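Local coordinates for protein O-methyltransferase, putative (Bacillus cereus, PDB 3DUW) that probably transfers methyl groups from S-adenosyl-L-methionine to hydroxyl groups of small acceptor substrates, and binds the product S-adenosyl-L-homocysteine, at residues G117-L120 and D121-Q125; S23-E26 and E27-Q30; Q12-S15 and D16-P20. All coordinates share one frame; numbering follows the deposited sequence.

Interaction 1 (G117-L120 and D121-Q125); sequences GLAL and DSLQQ. With SAH (S-adenosyl-L-homocysteine), chain C.
L118 and D121 meet at the first turn of helix 119-128, their side chains lying alongside and pointing the same way. In both, CG stands anti to the carbonyl carbon (chi1 -70° in D121), which brings carboxylate OD2 of D121 to 3.6 Å from CB of L118. A water accepts from L118 N and donates to D121 OD2, bridging the N-cap residue and the acid three residues on. L118 sends CD2 over toward the adenine, 3.8 Å from SAH N6. S122 OG works the other way round, donating to a second water that donates to G117 O. Glycine suits position 117, where phi is 138°, because these backbone angles would jam any CB against the preceding carbonyl oxygen. On the buried side of the helix, L123 lays CG against the carbonyl of its own turn, 3.1 Å from A119 O, while its CD1 reaches the methyl of A119 and CD2 of L120 at 4.4 Å each, next to L89 and W152. The small A119 suits a place against the adenine of SAH: its CB is 3.4 Å from SAH N1, and its N-H bonds that atom at 2.9 Å, 159° at the hydrogen. Accepting this N-H requires a lone pair on N1, which is consistent with N1 being unprotonated, as in neutral adenine, and the start of the helix thereby serves directly as part of the nucleoside pocket.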
ATOM      1  N   GLY A 117      28.952   2.348   3.302  1.00 11.73           N
ATOM      2  CA  GLY A 117      29.589   2.108   2.021  1.00 11.71           C
ATOM      3  C   GLY A 117      28.620   2.207   0.863  1.00 11.20           C
ATOM      4  O   GLY A 117      27.407   2.304   1.064  1.00 11.09           O
ATOM      5  N   LEU A 118      29.148   2.208  -0.355  1.00 12.23           N
ATOM      6  CA  LEU A 118      28.291   2.270  -1.530  1.00 11.78           C
ATOM      7  C   LEU A 118      27.471   0.987  -1.538  1.00 11.51           C
ATOM      8  O   LEU A 118      28.011  -0.109  -1.373  1.00 11.98           O
ATOM      9  CB  LEU A 118      29.137   2.380  -2.801  1.00 12.92           C
ATOM     10  CG  LEU A 118      29.984   3.653  -2.914  1.00 14.54           C
ATOM     11  CD1 LEU A 118      30.842   3.597  -4.169  1.00 16.27           C
ATOM     12  CD2 LEU A 118      29.072   4.871  -2.946  1.00 15.46           C
ATOM     13  N   ALA A 119      26.160   1.128  -1.712  1.00 11.06           N
ATOM     14  CA  ALA A 119      25.264  -0.020  -1.707  1.00 10.38           C
ATOM     15  C   ALA A 119      25.708  -1.174  -2.602  1.00 10.54           C
ATOM     16  O   ALA A 119      25.662  -2.327  -2.189  1.00 11.35           O
ATOM     17  CB  ALA A 119      23.849   0.417  -2.077  1.00 10.53           C
ATOM     18  N   LEU A 120      26.149  -0.873  -3.818  1.00 11.73           N
ATOM     19  CA  LEU A 120      26.578  -1.936  -4.717  1.00 13.23           C
ATOM     20  C   LEU A 120      27.728  -2.755  -4.134  1.00 13.15           C
ATOM     21  O   LEU A 120      27.793  -3.967  -4.341  1.00 13.49           O
ATOM     22  CB  LEU A 120      26.958  -1.363  -6.085  1.00 14.40           C
ATOM     23  CG  LEU A 120      25.787  -0.792  -6.895  1.00 13.77           C
ATOM     24  CD1 LEU A 120      26.295  -0.287  -8.232  1.00 15.22           C
ATOM     25  CD2 LEU A 120      24.721  -1.862  -7.105  1.00 14.31           C
ATOM     26  N   ASP A 121      28.631  -2.107  -3.399  1.00 14.02           N
ATOM     27  CA  ASP A 121      29.744  -2.830  -2.786  1.00 14.55           C
ATOM     28  C   ASP A 121      29.251  -3.684  -1.626  1.00 13.75           C
ATOM     29  O   ASP A 121      29.645  -4.839  -1.481  1.00 15.77           O
ATOM     30  CB  ASP A 121      30.820  -1.869  -2.270  1.00 16.08           C
ATOM     31  CG  ASP A 121      31.578  -1.188  -3.386  1.00 16.66           C
ATOM     32  OD1 ASP A 121      31.937  -1.879  -4.364  1.00 20.60           O
ATOM     33  OD2 ASP A 121      31.826   0.030  -3.283  1.00 19.48           O
ATOM     34  N   SER A 122      28.384  -3.108  -0.799  1.00 13.44           N
ATOM     35  CA  SER A 122      27.849  -3.824   0.349  1.00 12.19           C
ATOM     36  C   SER A 122      26.970  -5.003  -0.056  1.00 11.86           C
ATOM     37  O   SER A 122      26.963  -6.032   0.615  1.00 12.59           O
ATOM     38  CB  SER A 122      27.052  -2.867   1.243  1.00 12.81           C
ATOM     39  OG  SER A 122      27.899  -1.885   1.814  1.00 12.68           O
ATOM     40  N   LEU A 123      26.225  -4.856  -1.147  1.00 12.90           N
ATOM     41  CA  LEU A 123      25.352  -5.928  -1.608  1.00 13.93           C
ATOM     42  C   LEU A 123      26.164  -7.161  -2.007  1.00 14.42           C
ATOM     43  O   LEU A 123      25.754  -8.294  -1.752  1.00 14.99           O
ATOM     44  CB  LEU A 123      24.486  -5.432  -2.772  1.00 12.10           C
ATOM     45  CG  LEU A 123      23.402  -4.435  -2.329  1.00 12.41           C
ATOM     46  CD1 LEU A 123      22.863  -3.665  -3.516  1.00 12.07           C
ATOM     47  CD2 LEU A 123      22.288  -5.185  -1.621  1.00 11.99           C
ATOM     48  N   GLN A 124      27.323  -6.934  -2.616  1.00 16.18           N
ATOM     49  CA  GLN A 124      28.197  -8.029  -3.022  1.00 16.73           C
ATOM     50  C   GLN A 124      28.732  -8.721  -1.772  1.00 17.54           C
ATOM     51  O   GLN A 124      28.839  -9.948  -1.727  1.00 18.07           O
ATOM     52  CB  GLN A 124      29.356  -7.499  -3.865  1.00 17.10           C
ATOM     53  CG  GLN A 124      30.297  -8.575  -4.393  1.00 18.46           C
ATOM     54  CD  GLN A 124      29.570  -9.655  -5.169  1.00 18.89           C
ATOM     55  OE1 GLN A 124      29.141 -10.665  -4.604  1.00 21.53           O
ATOM     56  NE2 GLN A 124      29.412  -9.441  -6.468  1.00 20.25           N
ATOM     57  N   GLN A 125      29.059  -7.926  -0.756  1.00 17.49           N
ATOM     58  CA  GLN A 125      29.568  -8.463   0.501  1.00 17.53           C
ATOM     59  C   GLN A 125      28.497  -9.304   1.183  1.00 17.38           C
ATOM     60  O   GLN A 125      28.779 -10.377   1.716  1.00 18.74           O
ATOM     61  CB  GLN A 125      29.996  -7.325   1.433  1.00 17.90           C
ATOM     62  CG  GLN A 125      31.208  -6.548   0.954  1.00 20.45           C
ATOM     63  CD  GLN A 125      31.554  -5.391   1.868  1.00 20.63           C
ATOM     64  OE1 GLN A 125      31.726  -5.567   3.073  1.00 23.24           O
ATOM     65  NE2 GLN A 125      31.663  -4.197   1.294  1.00 23.00           N
TER
HETATM   66  N   SAH C 224      14.789   5.835   3.446  1.00 11.93           N
HETATM   67  CA  SAH C 224      15.354   6.850   4.411  1.00 10.12           C
HETATM   68  CB  SAH C 224      15.966   7.993   3.672  1.00  9.75           C
HETATM   69  CG  SAH C 224      17.118   7.696   2.741  1.00  8.77           C
HETATM   70  SD  SAH C 224      17.476   9.202   1.737  1.00  8.66           S
HETATM   71  C   SAH C 224      14.168   7.404   5.268  1.00  9.76           C
HETATM   72  O   SAH C 224      13.022   7.027   5.007  1.00  9.82           O
HETATM   73  OXT SAH C 224      14.470   8.225   6.207  1.00 12.97           O
HETATM   74  C5' SAH C 224      18.554   8.504   0.553  1.00  9.29           C
HETATM   75  C4' SAH C 224      19.918   7.993   1.225  1.00  8.72           C
HETATM   76  O4' SAH C 224      20.604   7.462   0.093  1.00  9.36           O
HETATM   77  C3' SAH C 224      20.862   9.064   1.753  1.00  8.29           C
HETATM   78  O3' SAH C 224      21.150   8.887   3.142  1.00  8.39           O
HETATM   79  C2' SAH C 224      22.120   8.913   0.807  1.00  9.79           C
HETATM   80  O2' SAH C 224      23.337   9.274   1.441  1.00  8.87           O
HETATM   81  C1' SAH C 224      22.031   7.455   0.402  1.00  8.67           C
HETATM   82  N9  SAH C 224      22.715   7.079  -0.690  1.00  9.34           N
HETATM   83  C8  SAH C 224      22.967   7.698  -1.903  1.00 10.28           C
HETATM   84  N7  SAH C 224      23.683   7.010  -2.734  1.00  9.37           N
HETATM   85  C5  SAH C 224      23.955   5.802  -2.045  1.00 10.11           C
HETATM   86  C6  SAH C 224      24.702   4.633  -2.440  1.00  9.79           C
HETATM   87  N6  SAH C 224      25.308   4.499  -3.627  1.00 12.54           N
HETATM   88  N1  SAH C 224      24.756   3.635  -1.500  1.00 11.81           N
HETATM   89  C2  SAH C 224      24.155   3.726  -0.277  1.00 10.36           C
HETATM   90  N3  SAH C 224      23.434   4.826   0.137  1.00 11.06           N
HETATM   91  C4  SAH C 224      23.376   5.823  -0.795  1.00  8.92           C
HETATM   92  O   HOH W   1      26.354   0.199   2.414  1.00 10.51           O
HETATM   93  O   HOH W   2      31.941   1.354  -0.689  1.00 18.58           O

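Interaction 2 (S23-E26 and E27-Q30); sequences STLE and EVLQ
With CG anti to the carbonyl carbon (chi1 -72°) and the chain extended beyond it, E27 runs back along its helix toward S23, CG passing 3.2 Å from S23 O. Its OE1 then stands close enough to T24 for one water to join them, giving one proton to OE1 and the other to T24 O, 2.9 Å from each. T24 O is therefore gripped twice, by this water and by V28 N at 3.1 Å. Q30 repeats the same first torsion one turn on: its extended chain lies over the carbonyl of E26, with CG 3.2 Å from E26 O. On the buried side, V28 places CG1 anti to the backbone N (chi1 171°), which leaves CG2 to lean back over the preceding turn, 3.2 Å from T24 O and 4.4 Å from CD2 of L25. Branched and compact, V28 fits beside N102, whereas the longer L25 reaches Y71, I74 and W75 of helix 71-77. L29 touches Y71 as well, while E26 and Q30 suit the exposed side and E27 lies at its margin beside R105. S23, T24, L25 and E26 each accept a backbone N-H from four residues ahead, the last from Q30 N at 3.0 Å. The result is a regular amphipathic alpha-helix, helix 23-34, packed by its leucines and valine on helices 71-77 and 93-105 of the Rossmann-like methyltransferase fold, the side chain of L29 about 7 Å from the bound SAH.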
ATOM      1  N   SER A  23       7.627  10.688  20.889  1.00 13.40           N
ATOM      2  CA  SER A  23       8.761  11.549  21.202  1.00 13.61           C
ATOM      3  C   SER A  23      10.080  11.014  20.652  1.00 13.00           C
ATOM      4  O   SER A  23      10.975  11.788  20.312  1.00 13.36           O
ATOM      5  CB  SER A  23       8.877  11.749  22.716  1.00 15.44           C
ATOM      6  OG  SER A  23       9.160  10.531  23.378  1.00 19.77           O
ATOM      7  N   THR A  24      10.206   9.694  20.574  1.00 12.32           N
ATOM      8  CA  THR A  24      11.424   9.088  20.052  1.00 12.40           C
ATOM      9  C   THR A  24      11.639   9.475  18.591  1.00 12.44           C
ATOM     10  O   THR A  24      12.731   9.897  18.207  1.00 12.16           O
ATOM     11  CB  THR A  24      11.383   7.550  20.171  1.00 12.55           C
ATOM     12  OG1 THR A  24      11.380   7.182  21.556  1.00 15.87           O
ATOM     13  CG2 THR A  24      12.592   6.926  19.488  1.00 14.98           C
ATOM     14  N   LEU A  25      10.599   9.335  17.775  1.00 11.55           N
ATOM     15  CA  LEU A  25      10.717   9.687  16.367  1.00 11.35           C
ATOM     16  C   LEU A  25      10.855  11.190  16.170  1.00 12.20           C
ATOM     17  O   LEU A  25      11.485  11.634  15.213  1.00 12.44           O
ATOM     18  CB  LEU A  25       9.525   9.146  15.575  1.00 12.20           C
ATOM     19  CG  LEU A  25       9.615   7.640  15.314  1.00 12.74           C
ATOM     20  CD1 LEU A  25       8.392   7.173  14.539  1.00 14.95           C
ATOM     21  CD2 LEU A  25      10.889   7.332  14.532  1.00 14.87           C
ATOM     22  N   GLU A  26      10.270  11.972  17.072  1.00 12.54           N
ATOM     23  CA  GLU A  26      10.383  13.422  16.986  1.00 13.63           C
ATOM     24  C   GLU A  26      11.850  13.793  17.182  1.00 13.17           C
ATOM     25  O   GLU A  26      12.381  14.647  16.475  1.00 13.45           O
ATOM     26  CB  GLU A  26       9.532  14.098  18.062  1.00 15.05           C
ATOM     27  CG  GLU A  26       8.053  14.203  17.725  1.00 18.63           C
ATOM     28  CD  GLU A  26       7.256  14.877  18.822  1.00 20.07           C
ATOM     29  OE1 GLU A  26       7.714  15.918  19.342  1.00 23.21           O
ATOM     30  OE2 GLU A  26       6.168  14.369  19.160  1.00 24.04           O
ATOM     31  N   GLU A  27      12.499  13.145  18.146  1.00 12.88           N
ATOM     32  CA  GLU A  27      13.910  13.407  18.414  1.00 12.49           C
ATOM     33  C   GLU A  27      14.741  13.044  17.195  1.00 11.46           C
ATOM     34  O   GLU A  27      15.655  13.774  16.815  1.00 10.69           O
ATOM     35  CB  GLU A  27      14.414  12.577  19.594  1.00 14.77           C
ATOM     36  CG  GLU A  27      13.916  12.990  20.956  1.00 18.28           C
ATOM     37  CD  GLU A  27      14.528  12.141  22.051  1.00 19.18           C
ATOM     38  OE1 GLU A  27      14.410  10.897  21.978  1.00 23.05           O
ATOM     39  OE2 GLU A  27      15.130  12.712  22.981  1.00 21.16           O
ATOM     40  N   VAL A  28      14.428  11.898  16.594  1.00 10.26           N
ATOM     41  CA  VAL A  28      15.155  11.436  15.417  1.00  9.88           C
ATOM     42  C   VAL A  28      15.165  12.504  14.325  1.00  9.37           C
ATOM     43  O   VAL A  28      16.218  12.845  13.790  1.00  8.97           O
ATOM     44  CB  VAL A  28      14.537  10.129  14.856  1.00  9.20           C
ATOM     45  CG1 VAL A  28      15.161   9.777  13.514  1.00 11.07           C
ATOM     46  CG2 VAL A  28      14.753   8.991  15.844  1.00 10.91           C
ATOM     47  N   LEU A  29      13.992  13.039  13.999  1.00  9.67           N
ATOM     48  CA  LEU A  29      13.905  14.059  12.963  1.00  8.90           C
ATOM     49  C   LEU A  29      14.609  15.358  13.373  1.00  8.51           C
ATOM     50  O   LEU A  29      15.203  16.037  12.536  1.00 10.17           O
ATOM     51  CB  LEU A  29      12.436  14.323  12.607  1.00 10.20           C
ATOM     52  CG  LEU A  29      11.713  13.138  11.950  1.00 10.16           C
ATOM     53  CD1 LEU A  29      10.227  13.449  11.821  1.00 11.00           C
ATOM     54  CD2 LEU A  29      12.334  12.844  10.588  1.00 11.16           C
ATOM     55  N   GLN A  30      14.546  15.700  14.657  1.00  9.17           N
ATOM     56  CA  GLN A  30      15.206  16.906  15.151  1.00 10.15           C
ATOM     57  C   GLN A  30      16.722  16.769  15.031  1.00  8.98           C
ATOM     58  O   GLN A  30      17.409  17.715  14.646  1.00 10.55           O
ATOM     59  CB  GLN A  30      14.837  17.168  16.610  1.00 10.72           C
ATOM     60  CG  GLN A  30      13.409  17.643  16.817  1.00 12.81           C
ATOM     61  CD  GLN A  30      13.011  17.660  18.280  1.00 14.60           C
ATOM     62  OE1 GLN A  30      11.905  18.079  18.631  1.00 19.05           O
ATOM     63  NE2 GLN A  30      13.907  17.201  19.142  1.00 13.29           N
TER
HETATM   64  O   HOH W   3      15.222   9.426  19.648  1.00 17.94           O

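Interaction 3 (Q12-S15 and D16-P20); sequences QYVS and DVLIP
The polar side-chain bond of this last turn joins Q12 to D16. Q12 is bent at chi2 (65°), which curls the amide round toward the next turn, where NE2 donates to D16 OD1 at 2.9 Å. The bond lies close to the amide plane but meets OD1 from above the carboxylate plane, and the two flat groups are turned 47° against each other. Each residue suits an exposed i to i+4 position: a flexible amide that can curl round, and a short acid that can receive it. Q12 O also accepts D16 N.

Apolar contacts occupy another side of the helix. V17 lays CG1 over one face of the Y13 ring in a CH-pi contact, 4.2 Å from the ring centroid and offset toward the rim. The other methyl, CG2, stands between the backbone N and the carbonyl carbon (chi1 of CG1 -58°), where it lies 3.2 Å from Y13 O. Next to them, V14 CG1 meets L18 CD1 at 4.0 Å. All four side chains also touch the second subunit, where Y191 packs edge-to-face with the Y13 ring.

Backbone and water bonds close the helix. I19 N, from the first residue to leave helical angles, still bonds S15 O at 2.9 Å. A water held 2.7 Å from S15 OG donates to I19 O, so the small hydroxyl of S15 bridges to the chain as it turns off. L18 O is taken up by K48 NZ.

Chemically the turn is divided: amide, acid and hydroxyl link its polar groups directly or through water, while aromatic and aliphatic groups form a surface that packs on the second subunit, with Y191 and A204 of that subunit among its partners.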
ATOM      1  N   GLN A  12      -1.587  15.961   7.817  1.00  8.87           N
ATOM      2  CA  GLN A  12      -1.542  16.349   9.224  1.00  9.19           C
ATOM      3  C   GLN A  12      -2.741  15.740   9.948  1.00  9.12           C
ATOM      4  O   GLN A  12      -2.625  15.272  11.078  1.00  9.36           O
ATOM      5  CB  GLN A  12      -1.573  17.875   9.371  1.00 11.52           C
ATOM      6  CG  GLN A  12      -1.389  18.368  10.804  1.00 15.21           C
ATOM      7  CD  GLN A  12      -0.021  18.030  11.363  1.00 18.35           C
ATOM      8  OE1 GLN A  12       1.006  18.398  10.788  1.00 20.09           O
ATOM      9  NE2 GLN A  12       0.003  17.330  12.490  1.00 19.12           N
ATOM     10  N   TYR A  13      -3.895  15.756   9.290  1.00  8.59           N
ATOM     11  CA  TYR A  13      -5.106  15.177   9.858  1.00  8.42           C
ATOM     12  C   TYR A  13      -4.917  13.672  10.052  1.00  7.89           C
ATOM     13  O   TYR A  13      -5.166  13.131  11.132  1.00  8.01           O
ATOM     14  CB  TYR A  13      -6.297  15.422   8.928  1.00  9.90           C
ATOM     15  CG  TYR A  13      -7.545  14.670   9.337  1.00 10.13           C
ATOM     16  CD1 TYR A  13      -8.340  15.119  10.390  1.00 11.81           C
ATOM     17  CD2 TYR A  13      -7.911  13.482   8.695  1.00 11.48           C
ATOM     18  CE1 TYR A  13      -9.465  14.404  10.798  1.00 11.61           C
ATOM     19  CE2 TYR A  13      -9.037  12.760   9.098  1.00 12.25           C
ATOM     20  CZ  TYR A  13      -9.806  13.229  10.149  1.00 11.53           C
ATOM     21  OH  TYR A  13     -10.918  12.525  10.555  1.00 13.39           O
ATOM     22  N   VAL A  14      -4.483  12.995   8.992  1.00  7.66           N
ATOM     23  CA  VAL A  14      -4.272  11.552   9.042  1.00  8.99           C
ATOM     24  C   VAL A  14      -3.307  11.167  10.156  1.00  9.32           C
ATOM     25  O   VAL A  14      -3.576  10.252  10.931  1.00  9.31           O
ATOM     26  CB  VAL A  14      -3.730  11.022   7.690  1.00  9.84           C
ATOM     27  CG1 VAL A  14      -3.361   9.548   7.808  1.00  9.22           C
ATOM     28  CG2 VAL A  14      -4.778  11.216   6.605  1.00 11.11           C
ATOM     29  N   SER A  15      -2.184  11.873  10.236  1.00  9.81           N
ATOM     30  CA  SER A  15      -1.190  11.588  11.263  1.00 11.08           C
ATOM     31  C   SER A  15      -1.739  11.870  12.659  1.00 10.32           C
ATOM     32  O   SER A  15      -1.576  11.061  13.571  1.00 10.60           O
ATOM     33  CB  SER A  15       0.070  12.424  11.022  1.00 14.98           C
ATOM     34  OG  SER A  15       1.091  12.080  11.942  1.00 22.06           O
ATOM     35  N   ASP A  16      -2.399  13.015  12.826  1.00 10.19           N
ATOM     36  CA  ASP A  16      -2.955  13.376  14.125  1.00 11.62           C
ATOM     37  C   ASP A  16      -3.904  12.321  14.665  1.00 10.53           C
ATOM     38  O   ASP A  16      -3.854  11.972  15.843  1.00 11.46           O
ATOM     39  CB  ASP A  16      -3.710  14.706  14.052  1.00 12.89           C
ATOM     40  CG  ASP A  16      -2.790  15.903  13.995  1.00 12.83           C
ATOM     41  OD1 ASP A  16      -1.594  15.754  14.322  1.00 15.03           O
ATOM     42  OD2 ASP A  16      -3.273  16.997  13.632  1.00 14.54           O
ATOM     43  N   VAL A  17      -4.774  11.806  13.804  1.00  9.78           N
ATOM     44  CA  VAL A  17      -5.742  10.821  14.247  1.00  9.72           C
ATOM     45  C   VAL A  17      -5.249   9.378  14.306  1.00  8.99           C
ATOM     46  O   VAL A  17      -5.543   8.669  15.263  1.00  9.90           O
ATOM     47  CB  VAL A  17      -7.021  10.870  13.371  1.00 11.29           C
ATOM     48  CG1 VAL A  17      -7.626  12.261  13.418  1.00 14.57           C
ATOM     49  CG2 VAL A  17      -6.696  10.483  11.940  1.00 15.69           C
ATOM     50  N   LEU A  18      -4.486   8.952  13.305  1.00  7.94           N
ATOM     51  CA  LEU A  18      -4.029   7.563  13.239  1.00  7.59           C
ATOM     52  C   LEU A  18      -2.652   7.229  13.788  1.00  8.39           C
ATOM     53  O   LEU A  18      -2.342   6.053  13.986  1.00  8.66           O
ATOM     54  CB  LEU A  18      -4.094   7.066  11.791  1.00  8.04           C
ATOM     55  CG  LEU A  18      -5.444   7.141  11.073  1.00  7.35           C
ATOM     56  CD1 LEU A  18      -5.305   6.552   9.678  1.00  8.42           C
ATOM     57  CD2 LEU A  18      -6.501   6.382  11.860  1.00  7.94           C
ATOM     58  N   ILE A  19      -1.822   8.239  14.027  1.00  8.21           N
ATOM     59  CA  ILE A  19      -0.475   7.977  14.521  1.00  8.47           C
ATOM     60  C   ILE A  19      -0.210   8.680  15.847  1.00  9.18           C
ATOM     61  O   ILE A  19       0.038   9.885  15.885  1.00  9.98           O
ATOM     62  CB  ILE A  19       0.579   8.416  13.475  1.00  8.85           C
ATOM     63  CG1 ILE A  19       0.274   7.751  12.127  1.00  9.52           C
ATOM     64  CG2 ILE A  19       1.982   8.043  13.947  1.00 10.83           C
ATOM     65  CD1 ILE A  19       1.207   8.162  10.999  1.00 10.92           C
ATOM     66  N   PRO A  20      -0.262   7.927  16.958  1.00 10.72           N
ATOM     67  CA  PRO A  20      -0.021   8.510  18.281  1.00 11.17           C
ATOM     68  C   PRO A  20       1.322   9.230  18.345  1.00 11.11           C
ATOM     69  O   PRO A  20       2.289   8.831  17.688  1.00 10.54           O
ATOM     70  CB  PRO A  20      -0.070   7.294  19.203  1.00 12.35           C
ATOM     71  CG  PRO A  20      -1.062   6.401  18.516  1.00 13.26           C
ATOM     72  CD  PRO A  20      -0.638   6.507  17.070  1.00 11.47           C
TER
HETATM   73  O   HOH W   4       1.350  11.916  14.615  1.00 17.01           O

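From the N terminus, interaction 3 comes first, at the end of helix 4-18; interaction 2 follows on the next helix, 23-34, after a short connection, their centres about 16 Å apart. Interaction 1 lies much later, where strand 112-116 passes into helix 119-128. All three are local and in series: none nests in or crosses another, and none closes a long loop. Their settings differ: residues 12-20 face helix 44-57 and the second subunit, residues 23-30 cover helices 71-77 and 93-105, and residues 117-125 join the edge strand to the adenine site. Interactions 1 and 3 lie on opposite sides of the chain's centre, about 37 Å apart between centres.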